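Local coordinates for tRNA threonylcarbamoyladenosine biosynthesis protein TsaE (Haemophilus influenzae, PDB 1HTW) that is required for forming the threonylcarbamoyl group on adenosine 37 of tRNAs that read codons beginning with adenine, and binds ATP and magnesium, at residues T48-M53 against I109-W114; I127-D132 against R138-I143. All blocks are in the same frame, centred on the assembly; numbering follows the deposited sequence.

Interaction 1 of 2, residues T48-M53 against I109-W114. With NA (sodium ion), chain F; MG (magnesium ion), chain D; ADP (adenosine-5'-diphosphate), chain H.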
loop_
_atom_site.group_PDB
_atom_site.type_symbol
_atom_site.label_atom_id
_atom_site.label_comp_id
_atom_site.label_asym_id
_atom_site.label_seq_id
_atom_site.Cartn_x
_atom_site.Cartn_y
_atom_site.Cartn_z
ATOM N N THR A 48 0.594 -9.375 -3.753
ATOM C CA THR A 48 1.565 -9.438 -4.817
ATOM C C THR A 48 2.054 -8.017 -5.262
ATOM O O THR A 48 3.227 -7.874 -5.514
ATOM C CB THR A 48 0.980 -10.092 -6.085
ATOM O OG1 THR A 48 0.738 -11.489 -5.617
ATOM C CG2 THR A 48 1.930 -10.120 -7.221
ATOM N N LEU A 49 1.094 -7.103 -5.223
ATOM C CA LEU A 49 1.521 -5.700 -5.553
ATOM C C LEU A 49 2.444 -5.174 -4.401
ATOM O O LEU A 49 3.461 -4.626 -4.833
ATOM C CB LEU A 49 0.255 -4.805 -5.538
ATOM C CG LEU A 49 0.557 -3.299 -5.671
ATOM C CD1 LEU A 49 1.454 -2.998 -6.850
ATOM C CD2 LEU A 49 -0.753 -2.495 -5.768
ATOM N N THR A 50 2.066 -5.457 -3.221
ATOM C CA THR A 50 2.951 -5.064 -2.063
ATOM C C THR A 50 4.326 -5.686 -2.239
ATOM O O THR A 50 5.359 -5.040 -2.011
ATOM C CB THR A 50 2.330 -5.596 -0.792
ATOM O OG1 THR A 50 1.085 -4.896 -0.556
ATOM C CG2 THR A 50 3.240 -5.254 0.434
ATOM N N ARG A 51 4.373 -6.950 -2.616
ATOM C CA ARG A 51 5.681 -7.589 -2.879
ATOM C C ARG A 51 6.471 -6.920 -3.950
ATOM O O ARG A 51 7.695 -6.641 -3.836
ATOM C CB ARG A 51 5.481 -9.097 -3.085
ATOM C CG ARG A 51 6.695 -9.866 -3.563
ATOM C CD ARG A 51 6.307 -11.382 -3.724
ATOM N NE ARG A 51 6.073 -11.812 -5.068
ATOM C CZ ARG A 51 6.782 -11.978 -6.128
ATOM N NH1 ARG A 51 8.083 -11.660 -6.237
ATOM N NH2 ARG A 51 6.186 -12.400 -7.266
ATOM N N GLY A 52 5.863 -6.553 -5.079
ATOM C CA GLY A 52 6.557 -5.858 -6.160
ATOM C C GLY A 52 7.062 -4.447 -5.574
ATOM O O GLY A 52 8.112 -4.063 -6.053
ATOM N N MET A 53 6.257 -3.848 -4.790
ATOM C CA MET A 53 6.679 -2.492 -4.231
ATOM C C MET A 53 7.913 -2.702 -3.340
ATOM O O MET A 53 8.940 -2.055 -3.608
ATOM C CB MET A 53 5.566 -1.876 -3.467
ATOM C CG MET A 53 4.263 -1.468 -4.231
ATOM S SD MET A 53 2.878 -0.778 -3.257
ATOM C CE MET A 53 3.628 0.996 -2.802
ATOM N N ILE A 109 5.982 4.722 5.002
ATOM C CA ILE A 109 4.950 4.454 3.942
ATOM C C ILE A 109 4.127 3.288 4.570
ATOM O O ILE A 109 4.767 2.363 5.056
ATOM C CB ILE A 109 5.625 3.950 2.671
ATOM C CG1 ILE A 109 6.289 5.165 1.949
ATOM C CG2 ILE A 109 4.528 3.417 1.721
ATOM C CD1 ILE A 109 7.284 4.865 0.929
ATOM N N CYS A 110 2.807 3.380 4.520
ATOM C CA CYS A 110 2.012 2.310 5.133
ATOM C C CYS A 110 1.134 1.732 3.963
ATOM O O CYS A 110 0.444 2.518 3.312
ATOM C CB CYS A 110 1.104 2.822 6.209
ATOM S SG CYS A 110 2.033 3.396 7.719
ATOM N N LEU A 111 1.173 0.419 3.879
ATOM C CA LEU A 111 0.378 -0.223 2.759
ATOM C C LEU A 111 -0.614 -1.155 3.461
ATOM O O LEU A 111 -0.153 -2.028 4.217
ATOM C CB LEU A 111 1.376 -1.044 1.941
ATOM C CG LEU A 111 2.643 -0.292 1.444
ATOM C CD1 LEU A 111 3.621 -1.265 0.767
ATOM C CD2 LEU A 111 2.235 0.774 0.373
ATOM N N ILE A 112 -1.886 -0.876 3.285
ATOM C CA ILE A 112 -2.906 -1.433 4.136
ATOM C C ILE A 112 -3.932 -2.270 3.366
ATOM O O ILE A 112 -4.624 -1.739 2.512
ATOM C CB ILE A 112 -3.612 -0.306 4.878
ATOM C CG1 ILE A 112 -2.500 0.451 5.721
ATOM C CG2 ILE A 112 -4.707 -0.788 5.806
ATOM C CD1 ILE A 112 -3.092 1.535 6.578
ATOM N N GLU A 113 -4.018 -3.533 3.745
ATOM C CA GLU A 113 -5.073 -4.429 3.217
ATOM C C GLU A 113 -6.164 -4.511 4.243
ATOM O O GLU A 113 -5.948 -4.389 5.457
ATOM C CB GLU A 113 -4.503 -5.824 2.916
ATOM C CG GLU A 113 -3.486 -5.834 1.793
ATOM C CD GLU A 113 -2.897 -7.151 1.432
ATOM O OE1 GLU A 113 -3.690 -8.122 1.207
ATOM O OE2 GLU A 113 -1.671 -7.248 1.257
ATOM N N TRP A 114 -7.444 -4.505 3.793
ATOM C CA TRP A 114 -8.574 -4.488 4.692
ATOM C C TRP A 114 -8.641 -3.268 5.577
ATOM O O TRP A 114 -8.978 -3.289 6.769
ATOM C CB TRP A 114 -8.566 -5.764 5.570
ATOM C CG TRP A 114 -9.081 -6.956 4.832
ATOM C CD1 TRP A 114 -8.353 -7.929 4.201
ATOM C CD2 TRP A 114 -10.460 -7.316 4.655
ATOM N NE1 TRP A 114 -9.191 -8.851 3.639
ATOM C CE2 TRP A 114 -10.485 -8.500 3.910
ATOM C CE3 TRP A 114 -11.664 -6.726 5.048
ATOM C CZ2 TRP A 114 -11.677 -9.132 3.543
ATOM C CZ3 TRP A 114 -12.853 -7.365 4.693
ATOM C CH2 TRP A 114 -12.842 -8.551 3.945
HETATM NA NA NA F . -7.414 -1.591 2.250
HETATM MG MG MG D . -3.199 -10.181 0.719
HETATM P PB ADP H . -4.652 -10.653 -2.234
HETATM O O1B ADP H . -3.623 -10.116 -1.232
HETATM O O2B ADP H . -5.459 -9.590 -2.849
HETATM O O3B ADP H . -5.543 -11.715 -1.456
HETATM P PA ADP H . -2.487 -12.194 -3.392
HETATM O O1A ADP H . -2.126 -12.944 -2.150
HETATM O O2A ADP H . -1.455 -11.268 -3.905
HETATM O O3A ADP H . -3.905 -11.504 -3.271
HETATM O "O5'" ADP H . -2.761 -13.302 -4.519
HETATM C "C5'" ADP H . -2.728 -13.066 -5.902
HETATM C "C4'" ADP H . -2.628 -14.448 -6.604
HETATM O "O4'" ADP H . -2.931 -14.285 -7.987
HETATM C "C3'" ADP H . -1.252 -15.068 -6.503
HETATM O "O3'" ADP H . -1.357 -16.508 -6.270
HETATM C "C2'" ADP H . -0.652 -14.663 -7.835
HETATM O "O2'" ADP H . 0.444 -15.454 -8.253
HETATM C "C1'" ADP H . -1.873 -14.677 -8.781
HETATM N N9 ADP H . -1.741 -13.773 -9.897
HETATM C C8 ADP H . -1.938 -14.076 -11.214
HETATM N N7 ADP H . -1.867 -13.108 -12.062
HETATM C C5 ADP H . -1.593 -12.072 -11.283
HETATM C C6 ADP H . -1.475 -10.759 -11.673
HETATM N N6 ADP H . -1.621 -10.304 -12.909
HETATM N N1 ADP H . -1.316 -9.876 -10.647
HETATM C C2 ADP H . -1.259 -10.309 -9.376
HETATM N N3 ADP H . -1.412 -11.559 -8.893
HETATM C C4 ADP H . -1.539 -12.393 -9.954
HETATM O O HOH W 1 -5.231 -10.744 1.003
HETATM O O HOH W 2 -2.636 -12.291 0.532
HETATM O O HOH W 3 -2.857 -10.521 2.942
#
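T50 and L111 mark the closest approach of the two backbones, their CA atoms 7.3 Å apart, where helix 48-53 lies over strand 109-113. The axes run nearly antiparallel, at 163°, and come within 10.2 Å of each other, a spacing bridged by side chains. L111 makes the largest contribution, through its forked end. Its CD1 lies 4.0 Å from T50 CG2 as the two side chains slide past each other in opposite directions, while its CD2 meets M53 tip to tip. That methyl contact, M53 CE to L111 CD2, is tight at 3.5 Å; the thioether chain bends at its last torsion (chi3 72°), and a flexible, unbranched methionine can reach across the spacing between helix and strand. T50 turns its methyl to L111 because CG2 stands anti to the backbone N, which leaves OG1 beside that N, where it bonds to K46 O one helical turn back.

Further along the strand E113 turns from packing to metal binding. It extends beyond CG and places OE1 2.2 Å from the magnesium ion, which also takes ADP O1B at 2.0 Å, three waters and T47. OE2 is held by H83, so both carboxylate oxygens are engaged and the group's rotation is fixed. T48, just after the GKT of the P-loop, is one of the ATP-binding residues and grips ADP O2A through both N and OG1, the latter at 2.8 Å.

Helix 11-28 packs on M53 through F21, A22 and L25, and strand 109-113 runs between strands 34-39 and 79-85 in the central sheet.

Interaction 2 of 2, residues I127-D132 against R138-I143. With ADP (adenosine-5'-diphosphate), chain H.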
loop_
_atom_site.group_PDB
_atom_site.type_symbol
_atom_site.label_atom_id
_atom_site.label_comp_id
_atom_site.label_asym_id
_atom_site.label_seq_id
_atom_site.Cartn_x
_atom_site.Cartn_y
_atom_site.Cartn_z
ATOM N N ILE A 127 -4.092 7.603 -1.014
ATOM C CA ILE A 127 -4.430 7.036 -2.353
ATOM C C ILE A 127 -5.087 5.653 -2.111
ATOM O O ILE A 127 -4.722 4.976 -1.161
ATOM C CB ILE A 127 -3.178 6.909 -3.192
ATOM C CG1 ILE A 127 -3.440 6.477 -4.646
ATOM C CG2 ILE A 127 -2.171 5.962 -2.561
ATOM C CD1 ILE A 127 -2.423 7.133 -5.599
ATOM N N LEU A 128 -6.135 5.422 -2.871
ATOM C CA LEU A 128 -6.783 4.091 -2.865
ATOM C C LEU A 128 -6.263 3.358 -4.085
ATOM O O LEU A 128 -6.214 3.917 -5.172
ATOM C CB LEU A 128 -8.307 4.188 -3.022
ATOM C CG LEU A 128 -9.047 5.126 -2.117
ATOM C CD1 LEU A 128 -10.565 5.052 -2.381
ATOM C CD2 LEU A 128 -8.771 4.783 -0.658
ATOM N N VAL A 129 -5.960 2.051 -3.917
ATOM C CA VAL A 129 -5.568 1.279 -5.105
ATOM C C VAL A 129 -6.637 0.182 -5.253
ATOM O O VAL A 129 -6.673 -0.721 -4.405
ATOM C CB VAL A 129 -4.210 0.568 -4.832
ATOM C CG1 VAL A 129 -3.817 -0.258 -6.037
ATOM C CG2 VAL A 129 -3.118 1.613 -4.587
ATOM N N ASN A 130 -7.507 0.300 -6.264
ATOM C CA ASN A 130 -8.623 -0.682 -6.340
ATOM C C ASN A 130 -8.277 -1.664 -7.435
ATOM O O ASN A 130 -8.088 -1.271 -8.598
ATOM C CB ASN A 130 -9.897 0.094 -6.740
ATOM C CG ASN A 130 -10.396 1.011 -5.647
ATOM O OD1 ASN A 130 -10.046 0.850 -4.482
ATOM N ND2 ASN A 130 -11.184 2.043 -5.991
ATOM N N ILE A 131 -8.075 -2.943 -7.110
ATOM C CA ILE A 131 -7.625 -3.912 -8.056
ATOM C C ILE A 131 -8.827 -4.788 -8.533
ATOM O O ILE A 131 -9.415 -5.423 -7.679
ATOM C CB ILE A 131 -6.608 -4.907 -7.377
ATOM C CG1 ILE A 131 -5.461 -4.055 -6.751
ATOM C CG2 ILE A 131 -6.018 -5.811 -8.455
ATOM C CD1 ILE A 131 -4.353 -4.992 -6.180
ATOM N N ASP A 132 -9.025 -4.869 -9.819
ATOM C CA ASP A 132 -10.020 -5.814 -10.405
ATOM C C ASP A 132 -9.249 -6.879 -11.150
ATOM O O ASP A 132 -8.072 -6.843 -11.514
ATOM C CB ASP A 132 -10.966 -5.122 -11.362
ATOM C CG ASP A 132 -12.271 -5.832 -11.648
ATOM O OD1 ASP A 132 -12.616 -6.865 -11.024
ATOM O OD2 ASP A 132 -13.045 -5.259 -12.461
ATOM N N ARG A 138 -5.184 -8.217 -14.564
ATOM C CA ARG A 138 -5.764 -7.314 -13.609
ATOM C C ARG A 138 -5.922 -5.928 -14.241
ATOM O O ARG A 138 -5.350 -5.617 -15.262
ATOM C CB ARG A 138 -4.860 -7.157 -12.316
ATOM C CG ARG A 138 -4.542 -8.476 -11.631
ATOM C CD ARG A 138 -5.647 -9.138 -10.904
ATOM N NE ARG A 138 -5.257 -10.339 -10.133
ATOM C CZ ARG A 138 -5.307 -11.565 -10.648
ATOM N NH1 ARG A 138 -5.763 -11.769 -11.890
ATOM N NH2 ARG A 138 -5.041 -12.639 -9.896
ATOM N N ASN A 139 -6.696 -5.093 -13.561
ATOM C CA ASN A 139 -6.763 -3.660 -13.893
ATOM C C ASN A 139 -6.858 -2.925 -12.550
ATOM O O ASN A 139 -7.656 -3.240 -11.672
ATOM C CB ASN A 139 -8.014 -3.395 -14.767
ATOM C CG ASN A 139 -7.891 -2.037 -15.475
ATOM O OD1 ASN A 139 -7.261 -1.934 -16.524
ATOM N ND2 ASN A 139 -8.486 -1.061 -14.818
ATOM N N ILE A 140 -5.979 -1.899 -12.425
ATOM C CA ILE A 140 -5.950 -1.163 -11.151
ATOM C C ILE A 140 -6.394 0.286 -11.391
ATOM O O ILE A 140 -6.073 0.824 -12.427
ATOM C CB ILE A 140 -4.438 -1.082 -10.728
ATOM C CG1 ILE A 140 -3.970 -2.506 -10.414
ATOM C CG2 ILE A 140 -4.323 -0.125 -9.557
ATOM C CD1 ILE A 140 -2.456 -2.595 -10.275
ATOM N N GLU A 141 -7.206 0.753 -10.464
ATOM C CA GLU A 141 -7.597 2.188 -10.496
ATOM C C GLU A 141 -6.892 2.779 -9.261
ATOM O O GLU A 141 -7.126 2.284 -8.139
ATOM C CB GLU A 141 -9.081 2.344 -10.451
ATOM C CG GLU A 141 -9.840 2.232 -9.159
ATOM C CD GLU A 141 -11.272 1.748 -9.307
ATOM O OE1 GLU A 141 -11.510 0.850 -10.152
ATOM O OE2 GLU A 141 -12.181 2.208 -8.584
ATOM N N LEU A 142 -6.120 3.819 -9.498
ATOM C CA LEU A 142 -5.578 4.575 -8.334
ATOM C C LEU A 142 -6.437 5.846 -8.224
ATOM O O LEU A 142 -6.658 6.565 -9.224
ATOM C CB LEU A 142 -4.130 4.990 -8.612
ATOM C CG LEU A 142 -3.034 3.955 -8.673
ATOM C CD1 LEU A 142 -1.646 4.647 -8.652
ATOM C CD2 LEU A 142 -3.108 3.003 -7.505
ATOM N N ILE A 143 -6.880 6.131 -7.038
ATOM C CA ILE A 143 -7.739 7.238 -6.731
ATOM C C ILE A 143 -7.066 8.087 -5.614
ATOM O O ILE A 143 -6.885 7.630 -4.513
ATOM C CB ILE A 143 -9.132 6.781 -6.309
ATOM C CG1 ILE A 143 -9.772 5.913 -7.425
ATOM C CG2 ILE A 143 -10.041 8.008 -6.105
ATOM C CD1 ILE A 143 -11.117 5.360 -6.976
HETATM P PB ADP H . -4.652 -10.653 -2.234
HETATM O O1B ADP H . -3.623 -10.116 -1.232
HETATM O O2B ADP H . -5.459 -9.590 -2.849
HETATM O O3B ADP H . -5.543 -11.715 -1.456
HETATM P PA ADP H . -2.487 -12.194 -3.392
HETATM O O1A ADP H . -2.126 -12.944 -2.150
HETATM O O2A ADP H . -1.455 -11.268 -3.905
HETATM O O3A ADP H . -3.905 -11.504 -3.271
HETATM O "O5'" ADP H . -2.761 -13.302 -4.519
HETATM C "C5'" ADP H . -2.728 -13.066 -5.902
HETATM C "C4'" ADP H . -2.628 -14.448 -6.604
HETATM O "O4'" ADP H . -2.931 -14.285 -7.987
HETATM C "C3'" ADP H . -1.252 -15.068 -6.503
HETATM O "O3'" ADP H . -1.357 -16.508 -6.270
HETATM C "C2'" ADP H . -0.652 -14.663 -7.835
HETATM O "O2'" ADP H . 0.444 -15.454 -8.253
HETATM C "C1'" ADP H . -1.873 -14.677 -8.781
HETATM N N9 ADP H . -1.741 -13.773 -9.897
HETATM C C8 ADP H . -1.938 -14.076 -11.214
HETATM N N7 ADP H . -1.867 -13.108 -12.062
HETATM C C5 ADP H . -1.593 -12.072 -11.283
HETATM C C6 ADP H . -1.475 -10.759 -11.673
HETATM N N6 ADP H . -1.621 -10.304 -12.909
HETATM N N1 ADP H . -1.316 -9.876 -10.647
HETATM C C2 ADP H . -1.259 -10.309 -9.376
HETATM N N3 ADP H . -1.412 -11.559 -8.893
HETATM C C4 ADP H . -1.539 -12.393 -9.954
HETATM O O HOH W 4 -10.490 -1.363 -10.036
#
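N130 and I143 have the most surface buried here, and both stand on the same face of the antiparallel pair as E141 and L128. N130 faces E141 in a hydrogen-bonded pair: N130 N reaches E141 O at 2.8 Å and the return bond is almost as short. Their side chains add a third link, N130 ND2 to E141 OE2 at 2.8 Å, nearly straight at 171°. The bond lies close to the amide plane but arrives from above the carboxylate, the two planes being 68° apart. E141 can bend over its neighbour because CG sits between its backbone N and carbonyl carbon (chi1 79°). An asparagine suits this place, since its OD1 accepts from N39 while its NH2 serves the glutamate. I143 pairs with L128 and brings CD1 to 3.5 Å from N130 ND2, so its apolar end flanks the amide.

On the opposite face, L142 CD1 lies 4.0 Å from I127 CD1, and V129 CG1 touches I140 CG2 at 3.6 Å. These branched and aliphatic residues form the buried side. Near the hairpin turn the R138 guanidinium lies over the adenine, with ADP C5 3.7 Å above its plane and offset toward its rim; R138 NH2 comes to 3.3 Å from ADP O4' of the ribose, while NE is bonded to A44 O.

Strand 34-39 borders segment 127-132 and strand 3-8 borders segment 138-143, while F21 and M14 of helix 11-28 cover the face of V129, I131 and I140.

From the N terminus, the chain passes through strand 3-8, helix 11-28 and strand 34-39 before reaching helix 46-56. Interaction 1 then closes a long loop of 55 residues that includes strands 71-76 and 79-85, bringing helix 46-56 onto strand 109-113. Interaction 2 opens only afterwards and closes a short hairpin of strands 127-134 and 137-144, so the two follow in series, neither nesting nor crossing. In the sheet, strand 34-39 separates strand 109-113 from the hairpin. L49 and V129 bridge the contacts, with L49 CD2 3.8 Å from V129 CG1. Both also reach ADP: interaction 1 mainly at the phosphates, interaction 2 at the base and ribose.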